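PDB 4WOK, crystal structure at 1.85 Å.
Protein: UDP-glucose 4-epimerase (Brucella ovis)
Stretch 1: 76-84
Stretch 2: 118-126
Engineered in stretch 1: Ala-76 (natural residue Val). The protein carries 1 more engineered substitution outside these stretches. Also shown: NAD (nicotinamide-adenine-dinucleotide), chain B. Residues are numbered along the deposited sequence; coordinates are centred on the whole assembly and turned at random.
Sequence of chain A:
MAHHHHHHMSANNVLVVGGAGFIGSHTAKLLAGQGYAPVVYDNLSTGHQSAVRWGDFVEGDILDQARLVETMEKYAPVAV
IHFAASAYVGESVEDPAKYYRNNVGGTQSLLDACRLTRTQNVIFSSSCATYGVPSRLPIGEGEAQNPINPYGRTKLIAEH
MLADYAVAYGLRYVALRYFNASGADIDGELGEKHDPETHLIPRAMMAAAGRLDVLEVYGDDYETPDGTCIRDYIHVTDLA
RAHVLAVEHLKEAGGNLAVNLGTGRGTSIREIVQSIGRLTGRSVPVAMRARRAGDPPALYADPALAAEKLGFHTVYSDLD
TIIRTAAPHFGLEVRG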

ATOM      1  N   ALA A  76       2.377   3.771  24.667  1.00 24.83           N
ATOM      2  CA  ALA A  76       0.961   3.450  24.886  1.00 24.43           C
ATOM      3  C   ALA A  76       0.083   3.904  23.720  1.00 25.47           C
ATOM      4  O   ALA A  76      -0.857   4.690  23.911  1.00 26.80           O
ATOM      5  CB  ALA A  76       0.457   4.094  26.211  1.00 27.66           C
ATOM      6  N   PRO A  77       0.389   3.433  22.505  1.00 25.17           N
ATOM      7  CA  PRO A  77      -0.306   3.983  21.339  1.00 25.88           C
ATOM      8  C   PRO A  77      -1.788   3.650  21.328  1.00 24.84           C
ATOM      9  O   PRO A  77      -2.166   2.556  21.753  1.00 25.69           O
ATOM     10  CB  PRO A  77       0.402   3.320  20.160  1.00 25.56           C
ATOM     11  CG  PRO A  77       0.992   2.079  20.706  1.00 24.32           C
ATOM     12  CD  PRO A  77       1.312   2.341  22.144  1.00 24.56           C
ATOM     13  N   VAL A  78      -2.612   4.579  20.848  1.00 23.38           N
ATOM     14  CA  VAL A  78      -4.048   4.346  20.770  1.00 29.06           C
ATOM     15  C   VAL A  78      -4.395   3.436  19.594  1.00 29.47           C
ATOM     16  O   VAL A  78      -5.500   2.900  19.519  1.00 26.10           O
ATOM     17  CB  VAL A  78      -4.834   5.662  20.633  1.00 35.14           C
ATOM     18  CG1 VAL A  78      -4.466   6.611  21.756  1.00 43.94           C
ATOM     19  CG2 VAL A  78      -4.558   6.295  19.271  1.00 31.34           C
ATOM     20  N   ALA A  79      -3.455   3.284  18.665  1.00 23.37           N
ATOM     21  CA  ALA A  79      -3.622   2.392  17.531  1.00 22.66           C
ATOM     22  C   ALA A  79      -2.260   2.069  16.939  1.00 22.96           C
ATOM     23  O   ALA A  79      -1.300   2.830  17.117  1.00 22.09           O
ATOM     24  CB  ALA A  79      -4.516   3.019  16.459  1.00 22.70           C
ATOM     25  N   VAL A  80      -2.198   0.953  16.215  1.00 19.53           N
ATOM     26  CA  VAL A  80      -1.000   0.535  15.497  1.00 19.49           C
ATOM     27  C   VAL A  80      -1.366   0.375  14.019  1.00 22.56           C
ATOM     28  O   VAL A  80      -2.336  -0.302  13.693  1.00 25.02           O
ATOM     29  CB  VAL A  80      -0.434  -0.790  16.056  1.00 22.67           C
ATOM     30  CG1 VAL A  80       0.792  -1.269  15.248  1.00 19.34           C
ATOM     31  CG2 VAL A  80      -0.080  -0.629  17.528  1.00 22.57           C
ATOM     32  N   ILE A  81      -0.617   1.033  13.137  1.00 19.45           N
ATOM     33  CA  ILE A  81      -0.811   0.859  11.704  1.00 18.13           C
ATOM     34  C   ILE A  81       0.389   0.078  11.160  1.00 18.68           C
ATOM     35  O   ILE A  81       1.536   0.487  11.330  1.00 22.24           O
ATOM     36  CB  ILE A  81      -0.951   2.191  10.980  1.00 18.88           C
ATOM     37  CG1 ILE A  81      -1.942   3.099  11.730  1.00 19.89           C
ATOM     38  CG2 ILE A  81      -1.441   1.960   9.559  1.00 19.21           C
ATOM     39  CD1 ILE A  81      -2.136   4.439  11.059  1.00 23.52           C
ATOM     40  N   HIS A  82       0.099  -1.043  10.514  1.00 16.94           N
ATOM     41  CA  HIS A  82       1.122  -2.014  10.146  1.00 16.73           C
ATOM     42  C   HIS A  82       1.384  -1.948   8.643  1.00 21.26           C
ATOM     43  O   HIS A  82       0.618  -2.493   7.851  1.00 18.70           O
ATOM     44  CB  HIS A  82       0.674  -3.412  10.571  1.00 19.34           C
ATOM     45  CG  HIS A  82       1.646  -4.499  10.213  1.00 16.93           C
ATOM     46  ND1 HIS A  82       2.954  -4.240   9.868  1.00 18.97           N
ATOM     47  CD2 HIS A  82       1.498  -5.844  10.176  1.00 21.62           C
ATOM     48  CE1 HIS A  82       3.572  -5.390   9.617  1.00 23.81           C
ATOM     49  NE2 HIS A  82       2.710  -6.372   9.786  1.00 19.73           N
ATOM     50  N   PHE A  83       2.455  -1.256   8.264  1.00 16.90           N
ATOM     51  CA  PHE A  83       2.920  -1.190   6.872  1.00 16.42           C
ATOM     52  C   PHE A  83       4.192  -2.008   6.628  1.00 17.48           C
ATOM     53  O   PHE A  83       4.727  -2.007   5.521  1.00 23.43           O
ATOM     54  CB  PHE A  83       3.258   0.244   6.457  1.00 17.02           C
ATOM     55  CG  PHE A  83       2.090   1.195   6.445  1.00 21.97           C
ATOM     56  CD1 PHE A  83       1.164   1.163   5.417  1.00 19.64           C
ATOM     57  CD2 PHE A  83       1.959   2.163   7.437  1.00 23.64           C
ATOM     58  CE1 PHE A  83       0.091   2.078   5.392  1.00 22.27           C
ATOM     59  CE2 PHE A  83       0.902   3.068   7.414  1.00 23.10           C
ATOM     60  CZ  PHE A  83      -0.028   3.020   6.391  1.00 19.81           C
ATOM     61  N   ALA A  84       4.714  -2.633   7.674  1.00 15.86           N
ATOM     62  CA  ALA A  84       6.064  -3.175   7.629  1.00 14.69           C
ATOM     63  C   ALA A  84       6.069  -4.534   6.941  1.00 17.55           C
ATOM     64  O   ALA A  84       5.881  -5.566   7.562  1.00 30.51           O
ATOM     65  CB  ALA A  84       6.632  -3.284   9.034  1.00 14.71           C
TER
HETATM   66  PA  NAD B 400       7.922   0.526   1.492  1.00 18.84           P
HETATM   67  O1A NAD B 400       8.931  -0.603   1.401  1.00 20.23           O
HETATM   68  O2A NAD B 400       8.198   1.937   1.064  1.00 19.51           O
HETATM   69  O5B NAD B 400       7.606   0.673   3.189  1.00 21.21           O
HETATM   70  C5B NAD B 400       7.881  -0.534   3.865  1.00 15.40           C
HETATM   71  C4B NAD B 400       8.450  -0.085   5.237  1.00 15.82           C
HETATM   72  O4B NAD B 400       8.502  -1.196   6.143  1.00 18.45           O
HETATM   73  C3B NAD B 400       9.882   0.354   4.912  1.00 16.03           C
HETATM   74  O3B NAD B 400      10.097   1.591   5.544  1.00 16.55           O
HETATM   75  C2B NAD B 400      10.731  -0.779   5.541  1.00 14.48           C
HETATM   76  O2B NAD B 400      11.935  -0.298   5.991  1.00 15.62           O
HETATM   77  C1B NAD B 400       9.813  -1.208   6.743  1.00 14.01           C
HETATM   78  N9A NAD B 400      10.013  -2.620   7.123  1.00 15.86           N
HETATM   79  C8A NAD B 400      10.017  -3.769   6.302  1.00 17.63           C
HETATM   80  N7A NAD B 400      10.198  -4.896   6.998  1.00 17.63           N
HETATM   81  C5A NAD B 400      10.321  -4.461   8.324  1.00 20.33           C
HETATM   82  C6A NAD B 400      10.537  -5.166   9.528  1.00 19.91           C
HETATM   83  N6A NAD B 400      10.675  -6.534   9.519  1.00 14.20           N
HETATM   84  N1A NAD B 400      10.608  -4.488  10.698  1.00 18.63           N
HETATM   85  C2A NAD B 400      10.475  -3.123  10.654  1.00 14.25           C
HETATM   86  N3A NAD B 400      10.276  -2.314   9.573  1.00 15.49           N
HETATM   87  C4A NAD B 400      10.198  -3.045   8.419  1.00 15.97           C
HETATM   88  O3  NAD B 400       6.650  -0.233   0.866  1.00 18.72           O
HETATM   89  PN  NAD B 400       5.276   0.610   0.755  1.00 23.39           P
HETATM   90  O1N NAD B 400       5.120   1.875   1.550  1.00 20.36           O
HETATM   91  O2N NAD B 400       4.866   0.420  -0.664  1.00 29.35           O
HETATM   92  O5D NAD B 400       4.011  -0.416   1.332  1.00 34.97           O
HETATM   93  C5D NAD B 400       4.138  -0.720   2.632  1.00 36.16           C
HETATM   94  C4D NAD B 400       2.883  -1.517   2.987  1.00 23.04           C
HETATM   95  O4D NAD B 400       1.854  -1.288   1.940  1.00 21.98           O
HETATM   96  C3D NAD B 400       3.202  -3.024   2.932  1.00 26.13           C
HETATM   97  O3D NAD B 400       2.377  -3.618   3.883  1.00 30.12           O
HETATM   98  C2D NAD B 400       2.743  -3.377   1.513  1.00 32.83           C
HETATM   99  O2D NAD B 400       2.350  -4.681   1.345  1.00 40.86           O
HETATM  100  C1D NAD B 400       1.439  -2.544   1.512  1.00 24.26           C
HETATM  101  N1N NAD B 400       0.933  -2.437   0.051  1.00 25.24           N
HETATM  102  C2N NAD B 400       1.636  -1.598  -0.810  1.00 26.59           C
HETATM  103  C3N NAD B 400       1.187  -1.487  -2.152  1.00 25.97           C
HETATM  104  C7N NAD B 400       1.939  -0.586  -3.095  1.00 31.14           C
HETATM  105  O7N NAD B 400       1.553  -0.442  -4.259  1.00 25.78           O
HETATM  106  N7N NAD B 400       3.061   0.070  -2.628  1.00 20.89           N
HETATM  107  C4N NAD B 400       0.074  -2.222  -2.565  1.00 27.60           C
HETATM  108  C5N NAD B 400      -0.604  -3.056  -1.676  1.00 32.73           C
HETATM  109  C6N NAD B 400      -0.160  -3.162  -0.350  1.00 31.50           C
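Stretch 2 (118-126) RTQNVIFSS

How does stretch 2 run relative to stretch 1? It lies alongside as a parallel neighbour in a β-sheet: the strand 121-125 follows the strand that ends at His-82, with 16° between their N-to-C directions, a signed crossing angle of -16° and a closest approach of 4.6 Å between axes. Residues pair in simple register, Val-80 with Val-122, Ile-81 with Ile-123 and His-82 with Phe-124, their CA atoms 4.8, 4.6 and 5.0 Å apart in that order. Before the strand, Arg-118 has positive phi and Thr-119 and Gln-120 form a loop; after it, Ser-126 leaves the sheet.

What holds the two backbones together? Val-80 and His-82 turn both their amide and carbonyl groups toward stretch 2, as alternate residues do in a parallel pair. Val-80 N donates to Asn-121 O at 2.7 Å, and Val-80 O accepts from Ile-123 N at 2.7 Å; two residues on, His-82 N donates to Ile-123 O at 2.8 Å and His-82 O accepts from Ser-125 N at 3.1 Å. The N-H...O angles of 163° to 174° show that these bonds are close to straight. At the start of the strand a side chain extends the ladder, Asn-121 ND2 donating to Val-78 O at 3.0 Å.

Why do His-82 and Val-80 cover so much surface? Both side chains share the sheet face that carries Val-122 and Phe-124, and both are buried. His-82, with 75 Å² covered, has chi1 in t and brings CD2 to 3.5 Å from CD1 of Phe-124, at the edge of the phenylalanine ring. The two ring planes meet obliquely at 52°, with centroids 5.5 Å apart. Val-80, also t and with 67 Å² covered, places CG2 3.5 Å from CG2 of Thr-119, so the methyl of the loop residue packs against the valine. Thr-119 CG2 also lies 3.9 Å from Pro-77 CG, while its OG1 is 2.6 Å from a water that donates a weak hydrogen bond to Pro-77 O.

What happens on the other face and at the far end? Ile-81 and Ile-123 sit side by side, Ile-81 CG2 being 4.0 Å from Ile-123 CB. Beyond them, Phe-83 begins with its CA-to-CB bond pointing away, yet its ring returns to bring CE1 within 3.4 Å of Ser-125 OG. Here the pair borders NAD: Phe-83 O lies 3.2 Å from NAD C3D, and Ser-126 O is 3.1 Å from NAD C6N. A water donates to His-82 O at 3.0 Å and to NAD O3D at 2.7 Å, linking strand and cofactor.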

ATOM      1  N   ARG A 118      -1.671  -4.999  25.782  1.00 22.18           N
ATOM      2  CA  ARG A 118      -3.054  -4.505  25.718  1.00 23.04           C
ATOM      3  C   ARG A 118      -3.122  -3.323  24.761  1.00 30.39           C
ATOM      4  O   ARG A 118      -3.926  -2.407  24.935  1.00 24.72           O
ATOM      5  CB  ARG A 118      -3.581  -4.113  27.107  1.00 29.87           C
ATOM      6  N   THR A 119      -2.252  -3.339  23.757  1.00 23.50           N
ATOM      7  CA  THR A 119      -2.337  -2.361  22.692  1.00 23.01           C
ATOM      8  C   THR A 119      -3.356  -2.889  21.697  1.00 31.12           C
ATOM      9  O   THR A 119      -3.148  -3.904  21.068  1.00 27.11           O
ATOM     10  CB  THR A 119      -0.975  -2.119  22.022  1.00 19.95           C
ATOM     11  OG1 THR A 119      -0.081  -1.533  22.975  1.00 21.27           O
ATOM     12  CG2 THR A 119      -1.130  -1.175  20.833  1.00 21.47           C
ATOM     13  N   GLN A 120      -4.466  -2.187  21.546  1.00 25.76           N
ATOM     14  CA  GLN A 120      -5.660  -2.824  21.013  1.00 34.54           C
ATOM     15  C   GLN A 120      -5.956  -2.697  19.527  1.00 38.88           C
ATOM     16  O   GLN A 120      -6.399  -3.660  18.903  1.00 53.68           O
ATOM     17  CB  GLN A 120      -6.886  -2.298  21.768  1.00 39.86           C
ATOM     18  CG  GLN A 120      -7.545  -3.360  22.615  1.00 59.04           C
ATOM     19  CD  GLN A 120      -8.240  -4.412  21.778  1.00 63.19           C
ATOM     20  OE1 GLN A 120      -8.244  -4.346  20.548  1.00 63.81           O
ATOM     21  NE2 GLN A 120      -8.848  -5.386  22.446  1.00 69.77           N
ATOM     22  N   ASN A 121      -5.762  -1.518  18.961  1.00 27.19           N
ATOM     23  CA  ASN A 121      -6.311  -1.260  17.637  1.00 27.26           C
ATOM     24  C   ASN A 121      -5.310  -1.402  16.479  1.00 30.81           C
ATOM     25  O   ASN A 121      -4.437  -0.558  16.321  1.00 37.47           O
ATOM     26  CB  ASN A 121      -6.911   0.137  17.629  1.00 22.87           C
ATOM     27  CG  ASN A 121      -8.068   0.267  18.616  1.00 31.73           C
ATOM     28  OD1 ASN A 121      -8.913  -0.619  18.703  1.00 32.19           O
ATOM     29  ND2 ASN A 121      -8.098   1.360  19.370  1.00 28.21           N
ATOM     30  N   VAL A 122      -5.468  -2.436  15.652  1.00 21.98           N
ATOM     31  CA  VAL A 122      -4.502  -2.684  14.569  1.00 22.13           C
ATOM     32  C   VAL A 122      -5.086  -2.409  13.194  1.00 23.45           C
ATOM     33  O   VAL A 122      -6.104  -2.980  12.807  1.00 25.46           O
ATOM     34  CB  VAL A 122      -3.969  -4.130  14.612  1.00 24.81           C
ATOM     35  CG1 VAL A 122      -3.044  -4.411  13.415  1.00 21.60           C
ATOM     36  CG2 VAL A 122      -3.236  -4.365  15.933  1.00 24.48           C
ATOM     37  N   ILE A 123      -4.434  -1.512  12.464  1.00 21.95           N
ATOM     38  CA  ILE A 123      -4.832  -1.215  11.100  1.00 19.98           C
ATOM     39  C   ILE A 123      -3.800  -1.868  10.187  1.00 26.03           C
ATOM     40  O   ILE A 123      -2.645  -1.471  10.186  1.00 23.70           O
ATOM     41  CB  ILE A 123      -4.902   0.296  10.831  1.00 20.64           C
ATOM     42  CG1 ILE A 123      -5.733   1.016  11.912  1.00 26.14           C
ATOM     43  CG2 ILE A 123      -5.406   0.563   9.408  1.00 22.63           C
ATOM     44  CD1 ILE A 123      -7.119   0.500  12.039  1.00 35.22           C
ATOM     45  N   PHE A 124      -4.225  -2.869   9.428  1.00 19.23           N
ATOM     46  CA  PHE A 124      -3.321  -3.719   8.647  1.00 18.51           C
ATOM     47  C   PHE A 124      -3.367  -3.371   7.167  1.00 22.80           C
ATOM     48  O   PHE A 124      -4.428  -3.406   6.547  1.00 23.08           O
ATOM     49  CB  PHE A 124      -3.678  -5.193   8.824  1.00 22.09           C
ATOM     50  CG  PHE A 124      -2.805  -6.118   8.010  1.00 24.50           C
ATOM     51  CD1 PHE A 124      -1.444  -6.210   8.266  1.00 25.82           C
ATOM     52  CD2 PHE A 124      -3.337  -6.863   6.971  1.00 24.90           C
ATOM     53  CE1 PHE A 124      -0.619  -7.059   7.493  1.00 27.04           C
ATOM     54  CE2 PHE A 124      -2.524  -7.712   6.189  1.00 24.25           C
ATOM     55  CZ  PHE A 124      -1.167  -7.808   6.460  1.00 22.67           C
ATOM     56  N   SER A 125      -2.216  -3.030   6.593  1.00 20.82           N
ATOM     57  CA  SER A 125      -2.165  -2.718   5.172  1.00 21.58           C
ATOM     58  C   SER A 125      -2.037  -4.024   4.409  1.00 25.27           C
ATOM     59  O   SER A 125      -0.989  -4.658   4.410  1.00 23.93           O
ATOM     60  CB  SER A 125      -1.000  -1.768   4.848  1.00 22.98           C
ATOM     61  OG  SER A 125      -1.450  -0.660   4.062  1.00 29.78           O
ATOM     62  N   SER A 126      -3.125  -4.435   3.776  1.00 24.84           N
ATOM     63  CA  SER A 126      -3.166  -5.697   3.067  1.00 25.47           C
ATOM     64  C   SER A 126      -3.052  -5.427   1.576  1.00 26.63           C
ATOM     65  O   SER A 126      -2.559  -4.377   1.179  1.00 33.14           O
ATOM     66  CB  SER A 126      -4.453  -6.453   3.400  1.00 26.56           C
ATOM     67  OG  SER A 126      -4.403  -7.786   2.919  1.00 25.75           O
TER
HETATM   68  O   HOH W   1      -0.794   0.688  24.183  1.00 36.25           O
HETATM   69  O   HOH W   2       1.893  -4.732   6.284  1.00 43.70           O